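Local coordinates for enoyl-CoA hydratase (Mycobacterium thermoresistibile, PDB 3T3W), which probably catalyses the reversible hydration of enoyl-CoA thioesters in lipid metabolism, as a member of the crotonase superfamily, at residues F[91-95]-F[96-100]; F[105-108]-F[109-113]; F[190-194]-F[195-199]; F[211-214]-F[215-219]; F[230-233]-F[234-238]. All blocks are in the same frame, centred on the assembly; numbering follows the deposited sequence. Where two conformers were deposited one is given.

The five contacts follow one another along the chain, each a local one between neighbouring turns or at a helix end. Contacts 1 and 2 share helix 95-115, the first at its N-terminus and the second further along, with centres about 19 Å apart. Contact 3 closes helix 188-194 just before strand 199-201, an outermost strand of the six-stranded sheet. Contacts 4 and 5 lie on the successive helices 206-217 and 222-239, their centres about 23 Å apart. Contacts 3 and 4 touch directly, where Arg-199 packs on Leu-213. Contacts 1 and 4 are farthest apart, at about 44 Å between centres. All but contact 2 reach other subunits, so these helices serve both the crotonase fold and its six-chain assembly.

Contact 1. Residues F[91-95]-F[96-100]; sequences DKLTL and EFIYA
Thr-94 O is approached by two amides of the first helical turn. Ile-98 N gives Thr-94 O a nearly straight bond in the carbonyl plane (3.3 Å, N-H...O angle 166°), while Phe-97 N adds a weak one at 3.2 Å. Phe-97 N finds its better-directed acceptor in Thr-94 OG1, 3.3 Å away. That is the N-cap bond: with chi1 at 64°, OG1 stands between the backbone N and the carbonyl carbon of Thr-94, turned back over the start of helix 95-115. Threonine suits the place because its short hydroxyl can accept from an amide that has no earlier helical carbonyl to use. Leu-95 O takes Tyr-99 N at 2.8 Å, continuing the i to i+4 pattern that Ile-98 N begins.

Beside the cap, Leu-93 brings CD1 to Phe-97 CD2 at 3.7 Å, the two side chains crossing at about a right angle. Leu-93 CD1 also lies 4.2 Å from Ile-98 CG1, and so covers the apolar side of the first turn. Leu-95 and Ile-98 face helix 241-263, which carries His-252 and His-256 of the zinc site. Tyr-99 OH bonds to Asp-250 on that helix. Of the amides not served by the cap, Leu-95 N and Glu-96 N bond to Ser-261 and Asn-258 of a neighbouring subunit. The amide donors of this helix start that lack an earlier helical carbonyl are thus satisfied partly by its own threonine and partly across the subunit interface.

Contact 2. Residues F[105-108]-F[109-113]; sequences RYLE and YSLRW
The Tyr-109 ring carries the backbone of Arg-105 over one face: Arg-105 CA sits 3.8 Å from the ring centroid, 18° off the normal, a CH-pi contact. Arg-105 CG continues along the same ring, 3.8 Å from Tyr-109 CE2, and Glu-108 C lies at its edge. The two side chains run side by side in the same direction, yet the guanidinium stands at 80° to the ring and so does not stack on it. Both polar ends meet Asp-50, which takes Arg-105 NE in a salt bridge and Tyr-109 OH in a hydrogen bond.

One turn on, Glu-108 OE2 forms a hydrogen-bonded salt bridge with Arg-112 NH2 at 3.1 Å. The oxygen uses its anti lone pair and lies in the guanidinium plane, at its edge. A bend at chi3 (59°) folds Arg-112 back toward this partner, while Asp-53 holds NH1. Near the wider, pi-type turn Arg-105 O stands 4.7 Å from Tyr-109 N, too far for the i to i+4 bond. A water donates to this carbonyl instead and to Ser-110 OG, which also bonds to Leu-134 O of helix 133-136.

With an acid on either branch, the Arg-112 charge is probably well balanced, and the arginines and tyrosine together tie this part of helix 95-115 to helix 46-61.

Contact 3. Residues F[190-194]-F[195-199]; sequences EVAQT and GMVNR
Val-191 CG2 and Val-197 CG2 press together at 3.3 Å, tighter than usual for two methyls, as the chain folds back on the helix it has just left. On Val-191 this branch lies between the backbone N and the carbonyl carbon, the other methyl having chi1 -58°. Ala-192 adds its CB, 4.2 Å from Val-197 CG1, and its CA-H points at Val-197 O. Small, branched or short side chains suit so close a return. A water donates to Ala-192 O and to Val-197 O, at 2.7 Å each, and so joins the last turn to the chain leaving the helix.

The reversal itself is a Schellman motif at the end of helix 188-194. Gly-195 has positive phi (96°), and at its backbone angles a CB would collide with Thr-194 O, which explains the glycine. Gly-195 N bonds to Ala-192 O at 3.1 Å, from above the carbonyl plane, and more weakly to Val-191 O. Met-196 N also reaches Val-191 O in a weak bond.

Further out, Phe-150 of strand 149-151 packs against Val-191, Met-196 and Val-197, and Met-196 also lies on Leu-171 of helix 167-171. Thr-194 OG1 is hydrogen-bonded with Glu-170 O of that helix. Past the turn, Asn-198 and Arg-199 pair by backbone bonds with strand 141-145, while their side chains reach Glu-178 of a neighbouring subunit, Arg-199 NH2 through a salt bridge.

Contact 4. Residues F[211-214]-F[215-219]; sequences RALA and GEIAK
Gly-215 N donates to Arg-211 O at 2.8 Å, the shortest of four successive i to i+4 bonds that join 211-214 to 215-219. Ala-218 N reaches Ala-214 O at 2.9 Å, and between these two Glu-216 N bonds to Ala-212 O and Ile-217 N to Leu-213 O. The Ile-217 bond is the straightest, with an N-H...O angle of 165°; the Ala-218 bond is more bent, at 143°. The peptides of this stretch thus satisfy one another, and the side chains are left to make the outer contacts.

Leu-213 and Ile-217 carry the packing from one turn to the next, CD1 meeting CD1 at 4.0 Å. Ile-217 sets CG1 beside its own backbone N (chi1 -64°), which lays that branch back along the helix, 3.4 Å from Leu-213 O. In the conformer given, Glu-216 brings OE1 to 3.8 Å from Leu-213 CD1. Branched apolar residues suit the buried side, while Ala-214, with its single methyl, lets the helix lie close to the sheet.

Ala-214 lies against Ile-30, Val-67, Val-69 and Ile-121, while Leu-213 and Ile-217 reach Leu-141. Arg-211 extends past this surface to a salt bridge with Asp-28. Leu-213, Glu-216 and Ile-217 also pack on Phe-181 and Thr-182 of a neighbouring subunit, so the helix end lies between its own sheet, strands 30-35, 67-72, 120-124 and 141-145, and that subunit.

Contact 5. Residues F[230-233]-F[234-238]; sequences RAVN and QTLDV. With EDO (1,2-ethanediol), chain H.
Asn-233 and Gln-234, adjacent in the second half of helix 222-239, have the most surface buried here. Gln-234 N bonds to Arg-230 O at 2.8 Å, and Gln-234 CB lies 3.1 Å from that same oxygen. A bend at chi2 (64°) turns its amide aside, and NE2 then donates to Ala-243 O of one neighbouring subunit and Ser-247 OG of another. An amide end suits a buried place with acceptors on two chains.

Asn-233 lays its OD1 4.1 Å from Leu-236 CD1. OD1 accepts from Lys-177 NZ of a neighbouring subunit and, weakly, from O2 of 1,2-ethanediol, probably from the crystallisation liquor. The backbone O of Asn-233 takes Asp-237 N at 2.9 Å and also bonds Arg-114, which in turn forms a salt bridge with Asp-237 OD2.

Leu-236, third in burial, bonds through N to Val-232 O and sets CD1 4.4 Å from Val-232 CG1. Thr-235 grips Ala-231 O from opposite faces of the carbonyl plane, through N and through OG1 at 2.9 Å, giving its buried hydroxyl proton to a carbonyl of the same helix.

Arg-114, near the end of helix 95-115, thus joins that helix to this one, while Arg-230 NE forms a salt bridge with Asp-250 and NH2 a hydrogen bond with Gln-246, both on helix 241-263 of a neighbouring subunit.

Contact 1. Residues F[91-95]-F[96-100]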
# COMPACT_ATOMS: atom_id res chain seq x y z
N ASP F 91 -2.98 8.11 -40.84
CA ASP F 91 -1.82 8.26 -41.74
C ASP F 91 -0.48 8.08 -40.99
O ASP F 91 0.40 7.32 -41.42
CB ASP F 91 -1.85 9.63 -42.44
N LYS F 92 -0.35 8.78 -39.86
CA LYS F 92 0.79 8.61 -38.96
C LYS F 92 0.30 7.98 -37.63
O LYS F 92 -0.37 8.64 -36.85
CB LYS F 92 1.47 9.97 -38.72
N LEU F 93 0.62 6.72 -37.41
CA LEU F 93 0.22 6.01 -36.18
C LEU F 93 1.16 6.37 -35.04
O LEU F 93 2.37 6.25 -35.19
CB LEU F 93 0.26 4.51 -36.39
CG LEU F 93 -0.20 3.65 -35.23
CD1 LEU F 93 -1.62 4.04 -34.84
CD2 LEU F 93 -0.11 2.19 -35.64
N THR F 94 0.60 6.79 -33.90
CA THR F 94 1.39 7.31 -32.80
C THR F 94 1.09 6.49 -31.54
O THR F 94 0.01 5.89 -31.41
CB THR F 94 1.08 8.79 -32.50
OG1 THR F 94 -0.29 8.91 -32.06
CG2 THR F 94 1.40 9.71 -33.75
N LEU F 95 2.02 6.46 -30.59
CA LEU F 95 1.73 5.79 -29.34
C LEU F 95 0.54 6.43 -28.63
O LEU F 95 -0.21 5.74 -27.95
CB LEU F 95 2.96 5.71 -28.41
CG LEU F 95 2.79 4.86 -27.16
CD1 LEU F 95 2.42 3.39 -27.44
CD2 LEU F 95 4.07 4.88 -26.32
N GLU F 96 0.38 7.75 -28.74
CA GLU F 96 -0.75 8.44 -28.09
C GLU F 96 -2.10 7.82 -28.52
O GLU F 96 -3.02 7.62 -27.71
CB GLU F 96 -0.69 9.94 -28.41
CG GLU F 96 -1.96 10.72 -28.05
CD GLU F 96 -1.93 12.20 -28.42
OE1 GLU F 96 -1.20 12.62 -29.33
OE2 GLU F 96 -2.71 12.96 -27.79
N PHE F 97 -2.20 7.54 -29.81
CA PHE F 97 -3.40 6.98 -30.41
C PHE F 97 -3.67 5.57 -29.89
O PHE F 97 -4.79 5.25 -29.48
CB PHE F 97 -3.27 7.01 -31.95
CG PHE F 97 -4.46 6.44 -32.67
CD1 PHE F 97 -5.46 7.28 -33.15
CD2 PHE F 97 -4.55 5.09 -32.92
CE1 PHE F 97 -6.55 6.78 -33.86
CE2 PHE F 97 -5.66 4.56 -33.60
CZ PHE F 97 -6.65 5.41 -34.06
N ILE F 98 -2.63 4.73 -29.87
CA ILE F 98 -2.76 3.36 -29.36
C ILE F 98 -3.12 3.39 -27.86
O ILE F 98 -4.01 2.67 -27.41
CB ILE F 98 -1.46 2.54 -29.54
CG1 ILE F 98 -1.18 2.31 -31.04
CG2 ILE F 98 -1.58 1.20 -28.83
CD1 ILE F 98 0.29 2.15 -31.30
N TYR F 99 -2.43 4.25 -27.11
CA TYR F 99 -2.65 4.40 -25.67
C TYR F 99 -4.11 4.78 -25.40
O TYR F 99 -4.76 4.18 -24.54
CB TYR F 99 -1.69 5.47 -25.11
CG TYR F 99 -1.56 5.52 -23.60
CD1 TYR F 99 -0.41 5.04 -22.97
CD2 TYR F 99 -2.57 6.05 -22.79
CE1 TYR F 99 -0.32 5.01 -21.60
CE2 TYR F 99 -2.47 6.04 -21.41
CZ TYR F 99 -1.34 5.54 -20.83
OH TYR F 99 -1.24 5.54 -19.46
N ALA F 100 -4.62 5.79 -26.12
CA ALA F 100 -5.97 6.26 -25.92
C ALA F 100 -6.97 5.15 -26.21
O ALA F 100 -7.90 4.92 -25.42
CB ALA F 100 -6.25 7.47 -26.82

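Contact 2. Residues F[105-108]-F[109-113]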
# COMPACT_ATOMS: atom_id res chain seq x y z
N ARG F 105 -11.07 0.72 -24.55
CA ARG F 105 -11.78 -0.55 -24.81
C ARG F 105 -11.19 -1.80 -24.14
O ARG F 105 -11.88 -2.81 -24.02
CB ARG F 105 -11.91 -0.80 -26.30
CG ARG F 105 -12.79 0.23 -26.97
CD ARG F 105 -13.08 -0.23 -28.40
NE ARG F 105 -14.12 0.53 -29.06
CZ ARG F 105 -13.94 1.58 -29.85
NH1 ARG F 105 -12.71 2.07 -30.06
NH2 ARG F 105 -15.00 2.12 -30.47
N TYR F 106 -9.94 -1.73 -23.72
CA TYR F 106 -9.32 -2.83 -23.05
C TYR F 106 -9.40 -2.54 -21.54
O TYR F 106 -10.21 -3.14 -20.81
CB TYR F 106 -7.92 -3.07 -23.61
CG TYR F 106 -7.88 -3.39 -25.11
CD1 TYR F 106 -9.00 -3.96 -25.75
CD2 TYR F 106 -6.73 -3.20 -25.87
CE1 TYR F 106 -8.95 -4.26 -27.09
CE2 TYR F 106 -6.67 -3.52 -27.22
CZ TYR F 106 -7.80 -4.04 -27.82
OH TYR F 106 -7.79 -4.38 -29.16
N LEU F 107 -8.68 -1.53 -21.08
CA LEU F 107 -8.56 -1.30 -19.63
C LEU F 107 -9.85 -0.81 -18.96
O LEU F 107 -10.32 -1.42 -17.98
CB LEU F 107 -7.43 -0.30 -19.37
CG LEU F 107 -7.01 -0.14 -17.91
CD1 LEU F 107 -6.44 -1.44 -17.39
CD2 LEU F 107 -5.97 0.97 -17.78
N GLU F 108 -10.41 0.30 -19.45
CA GLU F 108 -11.58 0.92 -18.81
C GLU F 108 -12.81 -0.01 -18.87
O GLU F 108 -13.53 -0.17 -17.88
CB GLU F 108 -11.90 2.28 -19.45
CG GLU F 108 -13.11 3.03 -18.89
CD GLU F 108 -13.52 4.23 -19.75
OE1 GLU F 108 -12.62 4.95 -20.25
OE2 GLU F 108 -14.76 4.43 -19.94
N TYR F 109 -13.02 -0.66 -20.02
CA TYR F 109 -14.14 -1.58 -20.15
C TYR F 109 -14.02 -2.72 -19.16
O TYR F 109 -14.96 -3.04 -18.48
CB TYR F 109 -14.20 -2.14 -21.56
CG TYR F 109 -14.87 -1.27 -22.63
CD1 TYR F 109 -15.21 0.06 -22.42
CD2 TYR F 109 -15.11 -1.80 -23.91
CE1 TYR F 109 -15.79 0.85 -23.43
CE2 TYR F 109 -15.70 -1.02 -24.92
CZ TYR F 109 -16.03 0.29 -24.68
OH TYR F 109 -16.60 1.08 -25.71
N SER F 110 -12.84 -3.34 -19.11
CA SER F 110 -12.65 -4.52 -18.27
C SER F 110 -12.82 -4.14 -16.79
O SER F 110 -13.44 -4.88 -16.02
CB SER F 110 -11.32 -5.21 -18.55
OG SER F 110 -11.31 -5.92 -19.78
N LEU F 111 -12.29 -2.98 -16.38
CA LEU F 111 -12.50 -2.51 -15.00
C LEU F 111 -13.97 -2.21 -14.69
O LEU F 111 -14.46 -2.56 -13.61
CB LEU F 111 -11.60 -1.31 -14.68
CG LEU F 111 -10.16 -1.67 -14.35
CD1 LEU F 111 -9.31 -0.38 -14.32
CD2 LEU F 111 -10.04 -2.42 -13.01
N ARG F 112 -14.69 -1.63 -15.63
CA ARG F 112 -16.08 -1.35 -15.45
C ARG F 112 -16.86 -2.65 -15.24
O ARG F 112 -17.68 -2.74 -14.32
CB ARG F 112 -16.65 -0.61 -16.67
CG ARG F 112 -18.12 -0.39 -16.49
CD ARG F 112 -18.60 0.80 -17.24
NE ARG F 112 -18.39 0.78 -18.67
CZ ARG F 112 -17.61 1.64 -19.33
NH1 ARG F 112 -17.56 1.62 -20.66
NH2 ARG F 112 -16.86 2.52 -18.68
N TRP F 113 -16.56 -3.68 -16.03
CA TRP F 113 -17.27 -4.97 -15.84
C TRP F 113 -16.95 -5.60 -14.48
O TRP F 113 -17.85 -6.13 -13.79
CB TRP F 113 -16.90 -5.93 -16.94
CG TRP F 113 -17.14 -5.35 -18.31
CD1 TRP F 113 -18.04 -4.36 -18.70
CD2 TRP F 113 -16.42 -5.72 -19.52
NE1 TRP F 113 -17.92 -4.10 -20.06
CE2 TRP F 113 -16.97 -4.91 -20.60
CE3 TRP F 113 -15.40 -6.63 -19.79
CZ2 TRP F 113 -16.48 -5.00 -21.91
CZ3 TRP F 113 -14.91 -6.71 -21.10
CH2 TRP F 113 -15.45 -5.91 -22.14
O HOH W 1 -11.82 -5.39 -22.66

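Contact 3. Residues F[190-194]-F[195-199]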
# COMPACT_ATOMS: atom_id res chain seq x y z
N GLU F 190 -4.99 -27.11 -14.37
CA GLU F 190 -3.86 -26.30 -13.87
C GLU F 190 -4.30 -24.96 -13.30
O GLU F 190 -3.85 -24.57 -12.23
CB GLU F 190 -2.77 -26.13 -14.95
CG GLU F 190 -1.60 -25.32 -14.42
CD GLU F 190 -0.47 -25.12 -15.42
OE1 GLU F 190 -0.57 -25.60 -16.57
OE2 GLU F 190 0.55 -24.52 -15.01
N VAL F 191 -5.18 -24.23 -14.00
CA VAL F 191 -5.65 -22.95 -13.49
C VAL F 191 -6.61 -23.13 -12.34
O VAL F 191 -6.69 -22.25 -11.51
CB VAL F 191 -6.22 -21.97 -14.58
CG1 VAL F 191 -5.12 -21.71 -15.64
CG2 VAL F 191 -7.41 -22.54 -15.28
N ALA F 192 -7.35 -24.23 -12.27
CA ALA F 192 -8.17 -24.47 -11.08
C ALA F 192 -7.27 -24.57 -9.80
O ALA F 192 -7.67 -24.12 -8.73
CB ALA F 192 -9.01 -25.76 -11.25
N GLN F 193 -6.06 -25.12 -9.94
CA GLN F 193 -5.14 -25.28 -8.80
C GLN F 193 -4.69 -23.94 -8.21
O GLN F 193 -4.39 -23.84 -7.01
CB GLN F 193 -3.91 -26.09 -9.20
CG GLN F 193 -4.16 -27.55 -9.46
CD GLN F 193 -2.90 -28.29 -9.89
OE1 GLN F 193 -2.12 -27.82 -10.75
NE2 GLN F 193 -2.69 -29.46 -9.32
N THR F 194 -4.63 -22.89 -9.05
CA THR F 194 -4.23 -21.57 -8.59
C THR F 194 -5.41 -20.78 -8.02
O THR F 194 -5.20 -19.76 -7.38
CB THR F 194 -3.59 -20.70 -9.72
OG1 THR F 194 -4.61 -20.28 -10.65
CG2 THR F 194 -2.49 -21.46 -10.48
N GLY F 195 -6.62 -21.25 -8.29
CA GLY F 195 -7.84 -20.58 -7.87
C GLY F 195 -8.48 -19.69 -8.91
O GLY F 195 -9.61 -19.18 -8.70
N MET F 196 -7.80 -19.51 -10.05
CA MET F 196 -8.30 -18.68 -11.12
C MET F 196 -9.65 -19.23 -11.67
O MET F 196 -10.52 -18.50 -12.09
CB MET F 196 -7.28 -18.61 -12.26
CG MET F 196 -7.87 -18.01 -13.51
SD MET F 196 -6.62 -17.72 -14.76
CE MET F 196 -7.62 -17.88 -16.26
N VAL F 197 -9.76 -20.54 -11.74
CA VAL F 197 -11.00 -21.22 -12.13
C VAL F 197 -11.64 -21.82 -10.86
O VAL F 197 -10.96 -22.52 -10.08
CB VAL F 197 -10.70 -22.28 -13.24
CG1 VAL F 197 -11.80 -23.33 -13.33
CG2 VAL F 197 -10.47 -21.56 -14.59
N ASN F 198 -12.94 -21.56 -10.67
CA ASN F 198 -13.66 -22.07 -9.52
C ASN F 198 -13.97 -23.56 -9.64
O ASN F 198 -13.99 -24.27 -8.64
CB ASN F 198 -14.98 -21.31 -9.34
CG ASN F 198 -14.78 -19.86 -8.88
OD1 ASN F 198 -14.50 -19.00 -9.69
ND2 ASN F 198 -14.97 -19.61 -7.57
N ARG F 199 -14.30 -24.02 -10.85
CA ARG F 199 -14.77 -25.40 -11.03
C ARG F 199 -14.49 -25.79 -12.47
O ARG F 199 -14.64 -24.97 -13.34
CB ARG F 199 -16.28 -25.45 -10.85
CG ARG F 199 -16.74 -25.17 -9.44
CD ARG F 199 -18.17 -25.66 -9.18
NE ARG F 199 -18.67 -24.97 -7.98
CZ ARG F 199 -19.95 -24.71 -7.75
NH1 ARG F 199 -20.86 -25.05 -8.66
NH2 ARG F 199 -20.32 -24.11 -6.61
O HOH W 2 -10.28 -24.24 -8.12

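Contact 4. Residues F[211-214]-F[215-219]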
# COMPACT_ATOMS: atom_id res chain seq x y z
N ARG F 211 -25.50 -22.27 -15.51
CA ARG F 211 -26.82 -21.74 -15.27
C ARG F 211 -27.35 -22.21 -13.90
O ARG F 211 -28.03 -21.47 -13.19
CB ARG F 211 -27.79 -22.07 -16.37
CG ARG F 211 -29.07 -21.26 -16.18
CD ARG F 211 -29.95 -21.27 -17.40
NE ARG F 211 -31.15 -20.50 -17.15
CZ ARG F 211 -31.30 -19.20 -17.40
NH1 ARG F 211 -30.31 -18.50 -17.90
NH2 ARG F 211 -32.48 -18.63 -17.17
N ALA F 212 -27.03 -23.44 -13.52
CA ALA F 212 -27.50 -23.96 -12.23
C ALA F 212 -26.89 -23.15 -11.08
O ALA F 212 -27.57 -22.80 -10.10
CB ALA F 212 -27.16 -25.45 -12.08
N LEU F 213 -25.60 -22.86 -11.19
CA LEU F 213 -24.91 -22.03 -10.22
C LEU F 213 -25.50 -20.61 -10.19
O LEU F 213 -25.77 -20.07 -9.12
CB LEU F 213 -23.41 -22.03 -10.51
CG LEU F 213 -22.54 -21.09 -9.66
CD1 LEU F 213 -22.65 -21.50 -8.19
CD2 LEU F 213 -21.09 -21.08 -10.16
N ALA F 214 -25.72 -20.02 -11.36
CA ALA F 214 -26.34 -18.69 -11.46
C ALA F 214 -27.70 -18.66 -10.77
O ALA F 214 -28.02 -17.74 -10.03
CB ALA F 214 -26.47 -18.28 -12.94
N GLY F 215 -28.48 -19.72 -10.99
CA GLY F 215 -29.80 -19.86 -10.36
C GLY F 215 -29.77 -19.93 -8.85
O GLY F 215 -30.61 -19.33 -8.20
N GLU F 216 -28.79 -20.64 -8.32
CA GLU F 216 -28.63 -20.75 -6.89
C GLU F 216 -28.30 -19.37 -6.31
O GLU F 216 -28.91 -18.97 -5.31
CB GLU F 216 -27.58 -21.81 -6.60
CG GLU F 216 -26.94 -21.77 -5.24
CD GLU F 216 -25.74 -22.68 -5.20
OE1 GLU F 216 -25.43 -23.25 -6.26
OE2 GLU F 216 -25.13 -22.85 -4.11
N ILE F 217 -27.39 -18.65 -6.94
CA ILE F 217 -26.99 -17.34 -6.47
C ILE F 217 -28.12 -16.31 -6.60
O ILE F 217 -28.27 -15.43 -5.74
CB ILE F 217 -25.72 -16.87 -7.21
CG1 ILE F 217 -24.59 -17.81 -6.84
CG2 ILE F 217 -25.43 -15.41 -6.84
CD1 ILE F 217 -23.28 -17.60 -7.61
N ALA F 218 -28.92 -16.44 -7.64
CA ALA F 218 -30.01 -15.48 -7.93
C ALA F 218 -31.17 -15.59 -6.90
O ALA F 218 -32.01 -14.71 -6.86
CB ALA F 218 -30.55 -15.67 -9.32
N LYS F 219 -31.13 -16.60 -6.05
CA LYS F 219 -32.06 -16.66 -4.89
C LYS F 219 -31.71 -15.71 -3.74
O LYS F 219 -32.56 -15.46 -2.86
CB LYS F 219 -32.13 -18.11 -4.39
CG LYS F 219 -32.67 -19.05 -5.46
CD LYS F 219 -33.40 -20.27 -4.94
CE LYS F 219 -32.53 -21.51 -4.85
NZ LYS F 219 -33.37 -22.72 -4.59

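Contact 5. Residues F[230-233]-F[234-238]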
# COMPACT_ATOMS: atom_id res chain seq x y z
N ARG F 230 -18.43 -6.53 -2.94
CA ARG F 230 -17.63 -5.39 -2.54
C ARG F 230 -16.57 -5.76 -1.51
O ARG F 230 -15.44 -5.26 -1.56
CB ARG F 230 -18.50 -4.27 -1.98
CG ARG F 230 -17.69 -2.96 -1.87
CD ARG F 230 -18.50 -1.85 -1.38
NE ARG F 230 -17.80 -0.56 -1.24
CZ ARG F 230 -17.44 0.28 -2.22
NH1 ARG F 230 -17.54 -0.04 -3.49
NH2 ARG F 230 -16.92 1.44 -1.92
N ALA F 231 -16.96 -6.54 -0.50
CA ALA F 231 -16.01 -6.97 0.52
C ALA F 231 -14.73 -7.54 -0.10
O ALA F 231 -13.59 -7.19 0.26
CB ALA F 231 -16.67 -8.00 1.47
N VAL F 232 -14.90 -8.46 -1.06
CA VAL F 232 -13.72 -9.07 -1.68
C VAL F 232 -12.97 -8.09 -2.59
O VAL F 232 -11.75 -7.98 -2.54
CB VAL F 232 -14.14 -10.35 -2.42
CG1 VAL F 232 -12.99 -10.96 -3.25
CG2 VAL F 232 -14.70 -11.38 -1.40
N ASN F 233 -13.70 -7.40 -3.45
CA ASN F 233 -13.10 -6.49 -4.43
C ASN F 233 -12.40 -5.30 -3.75
O ASN F 233 -11.34 -4.87 -4.21
CB ASN F 233 -14.11 -6.01 -5.48
CG ASN F 233 -14.34 -7.03 -6.58
OD1 ASN F 233 -13.76 -8.11 -6.54
ND2 ASN F 233 -15.20 -6.72 -7.56
N GLN F 234 -12.97 -4.80 -2.68
CA GLN F 234 -12.35 -3.72 -1.92
C GLN F 234 -11.10 -4.23 -1.16
O GLN F 234 -10.10 -3.52 -1.09
CB GLN F 234 -13.36 -3.06 -0.94
CG GLN F 234 -12.75 -2.07 0.00
CD GLN F 234 -12.14 -0.84 -0.68
OE1 GLN F 234 -12.21 -0.67 -1.90
NE2 GLN F 234 -11.52 0.02 0.12
N THR F 235 -11.15 -5.45 -0.62
CA THR F 235 -9.95 -6.07 -0.07
C THR F 235 -8.82 -6.09 -1.14
O THR F 235 -7.71 -5.69 -0.87
CB THR F 235 -10.20 -7.48 0.49
OG1 THR F 235 -11.05 -7.37 1.64
CG2 THR F 235 -8.88 -8.15 0.92
N LEU F 236 -9.15 -6.52 -2.36
CA LEU F 236 -8.18 -6.53 -3.48
C LEU F 236 -7.67 -5.13 -3.82
O LEU F 236 -6.45 -4.92 -4.00
CB LEU F 236 -8.79 -7.18 -4.72
CG LEU F 236 -9.04 -8.69 -4.65
CD1 LEU F 236 -9.84 -9.21 -5.84
CD2 LEU F 236 -7.75 -9.47 -4.50
N ASP F 237 -8.56 -4.15 -3.81
CA ASP F 237 -8.09 -2.78 -4.08
C ASP F 237 -7.21 -2.18 -2.94
O ASP F 237 -6.22 -1.49 -3.24
CB ASP F 237 -9.30 -1.90 -4.42
CG ASP F 237 -9.84 -2.18 -5.81
OD1 ASP F 237 -9.01 -2.44 -6.73
OD2 ASP F 237 -11.09 -2.09 -6.03
N VAL F 238 -7.52 -2.50 -1.68
CA VAL F 238 -6.62 -2.18 -0.56
C VAL F 238 -5.26 -2.85 -0.71
O VAL F 238 -4.22 -2.24 -0.44
CB VAL F 238 -7.27 -2.45 0.81
CG1 VAL F 238 -6.26 -2.28 1.93
CG2 VAL F 238 -8.49 -1.49 0.96
C1 EDO H . -12.24 -12.47 -9.23
O1 EDO H . -13.32 -12.66 -8.36
C2 EDO H . -11.37 -11.35 -8.74
O2 EDO H . -12.12 -10.13 -8.86